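Local coordinates for molybdopterin-guanine dinucleotide biosynthesis protein B (mobB) (Archaeoglobus fulgidus, PDB 2F1R), which probably binds GTP, as a P-loop NTPase-family protein associated with biosynthesis of the molybdopterin-guanine dinucleotide cofactor, at residues Pro24-Arg29 with Phe155-Leu160. Residues are numbered along the deposited sequence; the frame is centred on the assembly and turned at random.
Sequences PILRER and FILSLL
Leu157 reaches across to Leu26 and Arg29 in an apolar helix-helix contact, made where the C-terminal part of helix 12-28 lies beside the last turns of helix 149-160. Leu26 and Leu157 have the nearest CA atoms across the two segments, 7.2 Å apart, and no hydrogen bond links the two segments. Leu157 CG, anti to its own carbonyl carbon (chi1 -63°), sends both methyls at the facing segment. There Leu26 CD2 lies 4.0 Å from Leu157 CG, and the same methyl also brushes Ile156, 4.4 Å from its CB. Arg29, in the turn that follows, folds its aliphatic stem over Leu157: Arg29 CG sits 3.6 Å from Leu157 CD1, and that methyl also lies against one face of the guanidinium, near its rim. A weak, long ion pair joins Arg29 to Glu154. Replacing Leu157 with an alanine would probably open a gap beside Leu26 and deprive the Arg29 stem of its apolar support. Ile156 also touches Leu98, at the start of strand 98-102 in the parallel sheet. Helices paired side by side beside a parallel sheet are characteristic of the alpha/beta fold of P-loop NTPases; here helix 12-28 follows the probable Walker A loop.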
ATOM      1  N   PRO A  24      -8.761 -16.408   9.723  1.00 20.74           N
ATOM      2  CA  PRO A  24      -8.150 -17.760   9.485  1.00 22.50           C
ATOM      3  C   PRO A  24      -9.095 -18.789   8.823  1.00 23.34           C
ATOM      4  O   PRO A  24      -8.640 -19.540   7.984  1.00 24.36           O
ATOM      5  CB  PRO A  24      -7.750 -18.243  10.869  1.00 22.88           C
ATOM      6  CG  PRO A  24      -7.612 -16.970  11.706  1.00 23.70           C
ATOM      7  CD  PRO A  24      -8.619 -15.970  11.122  1.00 21.35           C
ATOM      8  N   ILE A  25     -10.384 -18.818   9.161  1.00 23.95           N
ATOM      9  CA  ILE A  25     -11.313 -19.734   8.484  1.00 24.73           C
ATOM     10  C   ILE A  25     -11.515 -19.374   7.003  1.00 25.17           C
ATOM     11  O   ILE A  25     -11.485 -20.251   6.128  1.00 25.14           O
ATOM     12  CB  ILE A  25     -12.725 -19.806   9.162  1.00 25.30           C
ATOM     13  CG1 ILE A  25     -12.666 -20.323  10.591  1.00 25.55           C
ATOM     14  CG2 ILE A  25     -13.641 -20.752   8.379  1.00 25.56           C
ATOM     15  CD1 ILE A  25     -12.499 -19.283  11.609  1.00 28.71           C
ATOM     16  N   LEU A  26     -11.753 -18.094   6.718  1.00 25.38           N
ATOM     17  CA  LEU A  26     -11.900 -17.651   5.322  1.00 26.47           C
ATOM     18  C   LEU A  26     -10.659 -18.039   4.500  1.00 26.27           C
ATOM     19  O   LEU A  26     -10.784 -18.589   3.421  1.00 25.74           O
ATOM     20  CB  LEU A  26     -12.141 -16.127   5.237  1.00 25.64           C
ATOM     21  CG  LEU A  26     -13.370 -15.666   5.996  1.00 25.49           C
ATOM     22  CD1 LEU A  26     -13.396 -14.114   6.262  1.00 22.07           C
ATOM     23  CD2 LEU A  26     -14.684 -16.184   5.337  1.00 22.05           C
ATOM     24  N   ARG A  27      -9.474 -17.749   5.040  1.00 27.15           N
ATOM     25  CA  ARG A  27      -8.192 -18.055   4.386  1.00 28.10           C
ATOM     26  C   ARG A  27      -7.885 -19.563   4.217  1.00 29.26           C
ATOM     27  O   ARG A  27      -7.338 -19.971   3.190  1.00 28.35           O
ATOM     28  CB  ARG A  27      -7.054 -17.393   5.132  1.00 27.93           C
ATOM     29  CG  ARG A  27      -7.070 -15.837   5.176  1.00 29.24           C
ATOM     30  CD  ARG A  27      -6.956 -15.116   3.820  1.00 28.65           C
ATOM     31  NE  ARG A  27      -6.041 -15.767   2.884  1.00 28.89           N
ATOM     32  CZ  ARG A  27      -4.719 -15.769   2.999  1.00 26.48           C
ATOM     33  NH1 ARG A  27      -4.139 -15.145   4.012  1.00 26.41           N
ATOM     34  NH2 ARG A  27      -3.982 -16.384   2.097  1.00 23.52           N
ATOM     35  N   GLU A  28      -8.242 -20.395   5.196  1.00 30.99           N
ATOM     36  CA  GLU A  28      -8.082 -21.868   5.029  1.00 33.12           C
ATOM     37  C   GLU A  28      -8.781 -22.417   3.790  1.00 33.49           C
ATOM     38  O   GLU A  28      -8.337 -23.413   3.221  1.00 33.74           O
ATOM     39  CB  GLU A  28      -8.456 -22.647   6.292  1.00 33.56           C
ATOM     40  CG  GLU A  28      -7.295 -22.722   7.337  1.00 37.49           C
ATOM     41  CD  GLU A  28      -6.202 -21.603   7.185  1.00 41.83           C
ATOM     42  OE1 GLU A  28      -6.228 -20.603   7.972  1.00 39.45           O
ATOM     43  OE2 GLU A  28      -5.312 -21.742   6.270  1.00 44.70           O
ATOM     44  N   ARG A  29      -9.826 -21.718   3.335  1.00 33.76           N
ATOM     45  CA  ARG A  29     -10.476 -22.054   2.056  1.00 34.24           C
ATOM     46  C   ARG A  29      -9.694 -21.507   0.888  1.00 33.77           C
ATOM     47  O   ARG A  29     -10.239 -21.375  -0.203  1.00 34.95           O
ATOM     48  CB  ARG A  29     -11.887 -21.475   1.963  1.00 34.20           C
ATOM     49  CG  ARG A  29     -12.722 -21.690   3.153  1.00 35.80           C
ATOM     50  CD  ARG A  29     -13.437 -23.001   3.087  1.00 42.04           C
ATOM     51  NE  ARG A  29     -13.663 -23.496   4.448  1.00 47.60           N
ATOM     52  CZ  ARG A  29     -14.697 -24.254   4.820  1.00 50.48           C
ATOM     53  NH1 ARG A  29     -15.635 -24.606   3.940  1.00 51.27           N
ATOM     54  NH2 ARG A  29     -14.802 -24.653   6.085  1.00 51.91           N
ATOM     55  N   PHE A 155     -21.265 -18.506   6.526  1.00 17.54           N
ATOM     56  CA  PHE A 155     -22.345 -17.779   5.867  1.00 16.18           C
ATOM     57  C   PHE A 155     -21.722 -16.955   4.776  1.00 15.10           C
ATOM     58  O   PHE A 155     -22.282 -16.838   3.699  1.00 16.55           O
ATOM     59  CB  PHE A 155     -23.079 -16.875   6.885  1.00 17.12           C
ATOM     60  CG  PHE A 155     -24.124 -15.974   6.288  1.00 16.75           C
ATOM     61  CD1 PHE A 155     -25.273 -16.489   5.683  1.00 19.19           C
ATOM     62  CD2 PHE A 155     -23.975 -14.598   6.355  1.00 18.54           C
ATOM     63  CE1 PHE A 155     -26.254 -15.643   5.127  1.00 18.27           C
ATOM     64  CE2 PHE A 155     -24.946 -13.739   5.834  1.00 15.63           C
ATOM     65  CZ  PHE A 155     -26.087 -14.250   5.224  1.00 17.83           C
ATOM     66  N   ILE A 156     -20.591 -16.329   5.069  1.00 15.24           N
ATOM     67  CA  ILE A 156     -19.917 -15.501   4.071  1.00 14.27           C
ATOM     68  C   ILE A 156     -19.405 -16.419   2.944  1.00 15.13           C
ATOM     69  O   ILE A 156     -19.674 -16.164   1.778  1.00 15.20           O
ATOM     70  CB  ILE A 156     -18.760 -14.629   4.639  1.00 14.71           C
ATOM     71  CG1 ILE A 156     -19.314 -13.579   5.667  1.00 13.99           C
ATOM     72  CG2 ILE A 156     -18.066 -13.918   3.412  1.00 13.68           C
ATOM     73  CD1 ILE A 156     -18.309 -12.792   6.483  1.00 12.07           C
ATOM     74  N   LEU A 157     -18.709 -17.500   3.286  1.00 16.41           N
ATOM     75  CA  LEU A 157     -18.339 -18.499   2.238  1.00 17.53           C
ATOM     76  C   LEU A 157     -19.545 -18.933   1.395  1.00 17.78           C
ATOM     77  O   LEU A 157     -19.458 -19.004   0.181  1.00 17.48           O
ATOM     78  CB  LEU A 157     -17.644 -19.713   2.863  1.00 17.59           C
ATOM     79  CG  LEU A 157     -16.324 -19.364   3.549  1.00 18.11           C
ATOM     80  CD1 LEU A 157     -15.827 -20.475   4.430  1.00 17.78           C
ATOM     81  CD2 LEU A 157     -15.259 -19.033   2.510  1.00 20.33           C
ATOM     82  N   SER A 158     -20.700 -19.142   2.022  1.00 19.29           N
ATOM     83  CA  SER A 158     -21.877 -19.593   1.253  1.00 21.18           C
ATOM     84  C   SER A 158     -22.328 -18.594   0.194  1.00 21.79           C
ATOM     85  O   SER A 158     -22.615 -19.000  -0.928  1.00 21.11           O
ATOM     86  CB  SER A 158     -23.046 -20.045   2.167  1.00 21.34           C
ATOM     87  OG  SER A 158     -23.630 -18.929   2.848  1.00 26.31           O
ATOM     88  N   LEU A 159     -22.338 -17.291   0.528  1.00 23.21           N
ATOM     89  CA  LEU A 159     -22.809 -16.229  -0.385  1.00 23.47           C
ATOM     90  C   LEU A 159     -21.877 -16.046  -1.550  1.00 23.84           C
ATOM     91  O   LEU A 159     -22.309 -15.657  -2.630  1.00 22.92           O
ATOM     92  CB  LEU A 159     -22.854 -14.883   0.312  1.00 23.78           C
ATOM     93  CG  LEU A 159     -23.585 -14.655   1.616  1.00 26.18           C
ATOM     94  CD1 LEU A 159     -23.008 -13.394   2.285  1.00 24.87           C
ATOM     95  CD2 LEU A 159     -25.050 -14.510   1.341  1.00 27.20           C
ATOM     96  N   LEU A 160     -20.584 -16.276  -1.288  1.00 25.54           N
ATOM     97  CA  LEU A 160     -19.539 -16.294  -2.320  1.00 27.33           C
ATOM     98  C   LEU A 160     -19.787 -17.393  -3.385  1.00 28.53           C
ATOM     99  O   LEU A 160     -19.609 -17.156  -4.575  1.00 28.60           O
ATOM    100  CB  LEU A 160     -18.175 -16.498  -1.667  1.00 26.64           C
ATOM    101  CG  LEU A 160     -17.283 -15.286  -1.338  1.00 28.03           C
ATOM    102  CD1 LEU A 160     -17.993 -13.930  -1.258  1.00 27.71           C
ATOM    103  CD2 LEU A 160     -16.460 -15.558  -0.085  1.00 27.87           C
TER